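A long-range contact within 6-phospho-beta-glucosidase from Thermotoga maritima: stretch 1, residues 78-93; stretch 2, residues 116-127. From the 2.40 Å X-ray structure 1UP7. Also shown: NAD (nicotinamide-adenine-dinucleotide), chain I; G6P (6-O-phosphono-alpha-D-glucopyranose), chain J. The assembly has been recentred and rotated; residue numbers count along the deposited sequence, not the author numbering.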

# COMPACT_ATOMS: atom_id res chain seq x y z
N ILE A 78 32.85 9.22 -6.59
CA ILE A 78 32.73 7.90 -7.19
C ILE A 78 33.35 6.87 -6.29
O ILE A 78 34.56 6.91 -6.05
CB ILE A 78 33.35 7.88 -8.63
CG1 ILE A 78 32.59 8.85 -9.57
CG2 ILE A 78 33.38 6.42 -9.20
CD1 ILE A 78 33.31 9.16 -10.85
N PHE A 79 32.53 5.93 -5.79
CA PHE A 79 33.02 4.78 -5.03
C PHE A 79 33.39 3.67 -5.99
O PHE A 79 32.51 3.11 -6.66
CB PHE A 79 31.96 4.22 -4.07
CG PHE A 79 31.79 5.01 -2.82
CD1 PHE A 79 32.49 6.22 -2.62
CD2 PHE A 79 30.91 4.57 -1.84
CE1 PHE A 79 32.30 6.97 -1.46
CE2 PHE A 79 30.73 5.30 -0.65
CZ PHE A 79 31.43 6.50 -0.46
N GLN A 80 34.66 3.32 -6.01
CA GLN A 80 35.18 2.36 -6.97
C GLN A 80 36.32 1.55 -6.32
O GLN A 80 37.21 1.00 -6.97
CB GLN A 80 35.56 3.14 -8.23
CG GLN A 80 36.88 2.91 -8.76
CD GLN A 80 37.32 3.93 -9.80
OE1 GLN A 80 36.52 4.49 -10.52
NE2 GLN A 80 38.63 4.09 -9.93
N PHE A 81 36.26 1.46 -5.00
CA PHE A 81 37.22 0.69 -4.19
C PHE A 81 36.71 -0.71 -3.87
O PHE A 81 35.52 -0.96 -3.82
CB PHE A 81 37.56 1.44 -2.88
CG PHE A 81 36.36 1.78 -2.05
CD1 PHE A 81 35.64 2.95 -2.29
CD2 PHE A 81 35.94 0.92 -1.03
CE1 PHE A 81 34.52 3.27 -1.51
CE2 PHE A 81 34.82 1.22 -0.25
CZ PHE A 81 34.10 2.40 -0.51
N ARG A 82 37.62 -1.64 -3.66
CA ARG A 82 37.26 -2.99 -3.28
C ARG A 82 37.66 -3.23 -1.83
O ARG A 82 38.84 -3.40 -1.55
CB ARG A 82 37.97 -3.99 -4.19
CG ARG A 82 37.53 -5.45 -4.04
CD ARG A 82 38.37 -6.41 -4.87
NE ARG A 82 38.22 -6.17 -6.30
CZ ARG A 82 37.19 -6.60 -7.03
NH1 ARG A 82 36.21 -7.31 -6.46
NH2 ARG A 82 37.15 -6.32 -8.32
N PRO A 83 36.71 -3.24 -0.91
CA PRO A 83 37.02 -3.56 0.49
C PRO A 83 37.68 -4.94 0.59
O PRO A 83 37.16 -5.92 0.05
CB PRO A 83 35.65 -3.52 1.19
CG PRO A 83 34.75 -2.68 0.25
CD PRO A 83 35.28 -2.96 -1.11
N GLY A 84 38.85 -4.98 1.22
CA GLY A 84 39.61 -6.21 1.39
C GLY A 84 40.46 -6.63 0.22
O GLY A 84 41.15 -7.64 0.34
N GLY A 85 40.41 -5.91 -0.90
CA GLY A 85 41.18 -6.27 -2.08
C GLY A 85 40.78 -7.58 -2.74
O GLY A 85 39.77 -8.22 -2.39
N LEU A 86 41.60 -7.98 -3.69
CA LEU A 86 41.39 -9.23 -4.41
C LEU A 86 41.58 -10.44 -3.52
O LEU A 86 41.07 -11.51 -3.82
CB LEU A 86 42.28 -9.29 -5.67
CG LEU A 86 41.86 -8.30 -6.79
CD1 LEU A 86 42.99 -8.27 -7.86
CD2 LEU A 86 40.46 -8.65 -7.40
N LYS A 87 42.29 -10.27 -2.41
CA LYS A 87 42.38 -11.39 -1.49
C LYS A 87 41.10 -11.60 -0.68
O LYS A 87 40.77 -12.72 -0.36
CB LYS A 87 43.69 -11.38 -0.69
CG LYS A 87 43.79 -10.41 0.42
N GLY A 88 40.35 -10.52 -0.43
CA GLY A 88 38.99 -10.63 0.06
C GLY A 88 38.07 -11.34 -0.92
O GLY A 88 37.31 -12.20 -0.52
N ARG A 89 38.20 -11.01 -2.21
CA ARG A 89 37.43 -11.63 -3.28
C ARG A 89 37.76 -13.14 -3.35
O ARG A 89 36.85 -13.97 -3.49
CB ARG A 89 37.76 -10.90 -4.59
CG ARG A 89 36.79 -11.18 -5.71
CD ARG A 89 37.29 -10.70 -7.03
NE ARG A 89 36.58 -11.32 -8.13
CZ ARG A 89 36.50 -10.80 -9.34
NH1 ARG A 89 37.11 -9.64 -9.61
NH2 ARG A 89 35.82 -11.43 -10.29
N GLU A 90 39.04 -13.47 -3.20
CA GLU A 90 39.51 -14.86 -3.24
C GLU A 90 38.83 -15.70 -2.15
O GLU A 90 38.33 -16.81 -2.42
CB GLU A 90 41.03 -14.91 -3.08
CG GLU A 90 41.63 -16.22 -3.56
CD GLU A 90 43.12 -16.36 -3.29
OE1 GLU A 90 43.82 -15.31 -3.18
OE2 GLU A 90 43.61 -17.53 -3.19
N ASN A 91 38.80 -15.16 -0.93
CA ASN A 91 38.08 -15.78 0.18
C ASN A 91 36.59 -15.87 -0.11
O ASN A 91 35.99 -16.92 0.14
CB ASN A 91 38.28 -14.99 1.50
CG ASN A 91 39.74 -15.02 2.02
OD1 ASN A 91 40.46 -15.96 1.80
ND2 ASN A 91 40.14 -13.96 2.72
N ASP A 92 36.02 -14.79 -0.65
CA ASP A 92 34.61 -14.76 -1.04
C ASP A 92 34.20 -15.91 -1.96
O ASP A 92 33.18 -16.54 -1.71
CB ASP A 92 34.27 -13.41 -1.71
CG ASP A 92 34.29 -12.22 -0.74
OD1 ASP A 92 34.23 -12.42 0.50
OD2 ASP A 92 34.36 -11.04 -1.14
N GLU A 93 35.00 -16.15 -3.01
CA GLU A 93 34.71 -17.16 -4.03
C GLU A 93 35.08 -18.56 -3.56
O GLU A 93 34.36 -19.52 -3.80
CB GLU A 93 35.45 -16.81 -5.34
CG GLU A 93 35.19 -15.40 -5.86
CD GLU A 93 36.12 -14.99 -7.00
OE1 GLU A 93 37.28 -15.46 -7.04
OE2 GLU A 93 35.70 -14.18 -7.86
N LEU A 116 29.57 -7.46 4.13
CA LEU A 116 30.02 -7.24 5.51
C LEU A 116 31.32 -6.46 5.56
O LEU A 116 31.53 -5.69 6.49
CB LEU A 116 30.21 -8.55 6.29
CG LEU A 116 28.95 -9.33 6.67
CD1 LEU A 116 29.37 -10.61 7.38
CD2 LEU A 116 27.95 -8.49 7.50
N ARG A 117 32.22 -6.70 4.60
CA ARG A 117 33.46 -5.92 4.52
C ARG A 117 33.17 -4.50 4.08
O ARG A 117 33.86 -3.57 4.51
CB ARG A 117 34.46 -6.55 3.55
CG ARG A 117 35.39 -7.60 4.12
CD ARG A 117 36.70 -7.87 3.32
NE ARG A 117 36.42 -7.95 1.90
CZ ARG A 117 35.85 -9.00 1.31
NH1 ARG A 117 35.57 -10.08 2.05
NH2 ARG A 117 35.60 -8.97 -0.00
N ALA A 118 32.18 -4.32 3.20
CA ALA A 118 31.90 -3.00 2.64
C ALA A 118 31.23 -2.07 3.65
O ALA A 118 31.60 -0.92 3.73
CB ALA A 118 31.05 -3.12 1.37
N PHE A 119 30.26 -2.57 4.41
CA PHE A 119 29.39 -1.73 5.24
C PHE A 119 30.14 -0.74 6.16
O PHE A 119 29.81 0.45 6.17
CB PHE A 119 28.34 -2.57 6.04
CG PHE A 119 27.29 -3.28 5.17
CD1 PHE A 119 27.01 -2.83 3.87
CD2 PHE A 119 26.57 -4.36 5.68
CE1 PHE A 119 26.03 -3.47 3.08
CE2 PHE A 119 25.58 -5.01 4.91
CZ PHE A 119 25.32 -4.57 3.60
N PRO A 120 31.13 -1.19 6.95
CA PRO A 120 31.87 -0.26 7.83
C PRO A 120 32.61 0.85 7.07
O PRO A 120 32.63 2.00 7.52
CB PRO A 120 32.88 -1.16 8.57
CG PRO A 120 32.36 -2.58 8.37
CD PRO A 120 31.62 -2.59 7.08
N ILE A 121 33.20 0.51 5.93
CA ILE A 121 33.90 1.49 5.12
C ILE A 121 32.91 2.48 4.50
O ILE A 121 33.17 3.69 4.58
CB ILE A 121 34.81 0.79 4.08
CG1 ILE A 121 35.95 0.04 4.79
CG2 ILE A 121 35.43 1.78 3.13
CD1 ILE A 121 36.56 -1.15 3.94
N VAL A 122 31.78 2.00 3.95
CA VAL A 122 30.83 2.95 3.39
C VAL A 122 30.16 3.82 4.48
O VAL A 122 29.90 5.00 4.23
CB VAL A 122 29.81 2.36 2.35
CG1 VAL A 122 30.38 1.16 1.57
CG2 VAL A 122 28.51 2.07 2.95
N GLU A 123 29.97 3.25 5.68
CA GLU A 123 29.39 3.99 6.78
C GLU A 123 30.24 5.20 7.10
O GLU A 123 29.74 6.33 7.21
CB GLU A 123 29.26 3.10 8.03
CG GLU A 123 27.83 3.01 8.50
CD GLU A 123 27.64 2.13 9.71
OE1 GLU A 123 28.37 1.13 9.85
OE2 GLU A 123 26.73 2.48 10.52
N GLU A 124 31.54 4.97 7.22
CA GLU A 124 32.50 6.02 7.53
C GLU A 124 32.56 7.05 6.40
O GLU A 124 32.49 8.27 6.66
CB GLU A 124 33.89 5.39 7.79
CG GLU A 124 34.84 6.25 8.63
CD GLU A 124 36.32 5.95 8.33
OE1 GLU A 124 36.94 5.04 8.99
OE2 GLU A 124 36.89 6.63 7.42
N TYR A 125 32.65 6.57 5.17
CA TYR A 125 32.76 7.42 4.00
C TYR A 125 31.50 8.28 3.76
O TYR A 125 31.63 9.49 3.53
CB TYR A 125 33.12 6.58 2.76
CG TYR A 125 34.58 6.10 2.68
CD1 TYR A 125 35.57 6.55 3.59
CD2 TYR A 125 34.97 5.21 1.66
CE1 TYR A 125 36.91 6.14 3.49
CE2 TYR A 125 36.30 4.79 1.53
CZ TYR A 125 37.26 5.24 2.46
OH TYR A 125 38.54 4.80 2.31
N VAL A 126 30.30 7.69 3.85
CA VAL A 126 29.06 8.44 3.67
C VAL A 126 28.93 9.48 4.79
O VAL A 126 28.53 10.62 4.55
CB VAL A 126 27.82 7.50 3.64
CG1 VAL A 126 26.53 8.28 3.87
CG2 VAL A 126 27.81 6.65 2.32
N ASP A 127 29.32 9.11 6.00
CA ASP A 127 29.26 10.07 7.10
C ASP A 127 30.15 11.30 6.85
O ASP A 127 29.74 12.44 7.07
CB ASP A 127 29.55 9.44 8.47
CG ASP A 127 29.18 10.38 9.62
OD1 ASP A 127 27.97 10.62 9.83
OD2 ASP A 127 30.03 10.94 10.34
PA NAD I . 40.48 -3.30 -7.20
O1A NAD I . 40.95 -4.44 -6.39
O2A NAD I . 41.46 -2.81 -8.29
O5B NAD I . 40.19 -2.12 -6.12
C5B NAD I . 40.18 -0.78 -6.53
C4B NAD I . 41.05 0.06 -5.61
O4B NAD I . 40.42 0.23 -4.34
C3B NAD I . 42.44 -0.50 -5.33
O3B NAD I . 43.39 0.41 -5.84
C2B NAD I . 42.52 -0.59 -3.80
O2B NAD I . 43.78 -0.21 -3.31
C1B NAD I . 41.48 0.44 -3.40
N9A NAD I . 40.93 0.29 -2.05
C8A NAD I . 40.69 -0.86 -1.32
N7A NAD I . 40.15 -0.45 -0.15
C5A NAD I . 39.99 0.89 -0.14
C6A NAD I . 39.51 1.80 0.79
N6A NAD I . 39.05 1.41 1.98
N1A NAD I . 39.52 3.15 0.48
C2A NAD I . 40.02 3.59 -0.73
N3A NAD I . 40.52 2.68 -1.63
C4A NAD I . 40.50 1.36 -1.34
O3 NAD I . 39.09 -3.77 -7.86
PN NAD I . 38.34 -3.19 -9.15
O1N NAD I . 38.27 -4.37 -10.06
O2N NAD I . 38.89 -1.94 -9.63
O5D NAD I . 36.89 -2.81 -8.62
C5D NAD I . 36.63 -2.06 -7.44
C4D NAD I . 35.16 -2.30 -7.04
O4D NAD I . 34.24 -1.87 -8.04
C3D NAD I . 34.86 -3.77 -6.82
O3D NAD I . 34.03 -3.82 -5.70
C2D NAD I . 34.11 -4.21 -8.07
O2D NAD I . 33.19 -5.28 -7.88
C1D NAD I . 33.45 -2.94 -8.57
N1N NAD I . 33.63 -2.82 -10.02
C2N NAD I . 34.17 -1.63 -10.44
C3N NAD I . 34.39 -1.37 -11.77
C7N NAD I . 35.01 -0.04 -12.16
O7N NAD I . 34.53 0.74 -13.24
N7N NAD I . 36.05 0.40 -11.43
C4N NAD I . 34.04 -2.36 -12.69
C5N NAD I . 33.47 -3.59 -12.28
C6N NAD I . 33.27 -3.81 -10.91
C1 G6P J . 30.33 -7.78 -14.80
C2 G6P J . 29.48 -7.29 -13.60
C3 G6P J . 30.36 -6.51 -12.62
C4 G6P J . 31.44 -7.46 -12.12
C5 G6P J . 32.30 -7.89 -13.32
C6 G6P J . 33.37 -8.88 -12.89
O1 G6P J . 29.61 -8.58 -15.75
O2 G6P J . 28.38 -6.46 -13.97
O3 G6P J . 29.62 -5.93 -11.54
O4 G6P J . 32.18 -6.87 -11.06
O5 G6P J . 31.51 -8.51 -14.36
O6 G6P J . 34.54 -8.75 -13.68
P G6P J . 35.98 -9.19 -13.10
O1P G6P J . 37.00 -8.73 -14.12
O2P G6P J . 36.16 -10.69 -12.91
O3P G6P J . 36.17 -8.48 -11.79
O HOH W 1 35.26 -6.59 -1.61

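A single buried guanidinium, that of Arg 117, gathers both a backbone carbonyl and a carboxylate of the other stretch. Arg 117 NE donates to Pro 83 O at 2.8 Å with an N-H...O angle of 171°; Arg 117 NH1 reaches Asp 92 OD1 at 3.1 Å (173°) and Arg 117 NH2 reaches Asp 92 OD2 at 2.7 Å (176°). Opposite charges, short distances and near-linear angles together make the pairing with Asp 92 a bidentate salt bridge, with both acceptors close to the guanidinium plane. A water reinforces the arrangement, donating to Pro 83 O at 2.6 Å and accepting from Arg 117 NH2 at 2.9 Å.

Space for this side chain comes from two glycines. An ideal CB on Gly 84 would lie 2.3 Å from Arg 117 NE, and one on Gly 88 would lie 2.8 Å from Arg 117 CZ. Gly 88 C instead packs over one guanidinium face, 3.5 Å from Arg 117 NH2. Gly 84 also has a positive phi (82°), as suits its place in the type II turn from Arg 82 to Gly 85.

Beside this polar cluster the contact is apolar. Pro 83 lies where the backbones come near, its CA 5.6 Å from that of Ala 118; the small alanine side chain leaves Pro 83 CG 3.7 Å from Ala 118 CA. Ile 121 extends CD1 to within 3.7 Å of Pro 83 CB and CG2 to within 3.5 Å of Phe 81 CE2.

Tyr 125 presents its edge to the face of Phe 81, with planes at 84° and centroids 5.3 Å apart, while its CB lies 3.6 Å from Phe 79 CZ. Its hydroxyl serves the ligand: Tyr 125 OH donates to NAD N1A at 2.7 Å, so one residue joins the hydrophobic packing to cofactor binding. In all, the two stretches bury 516 Å², summed over both sides.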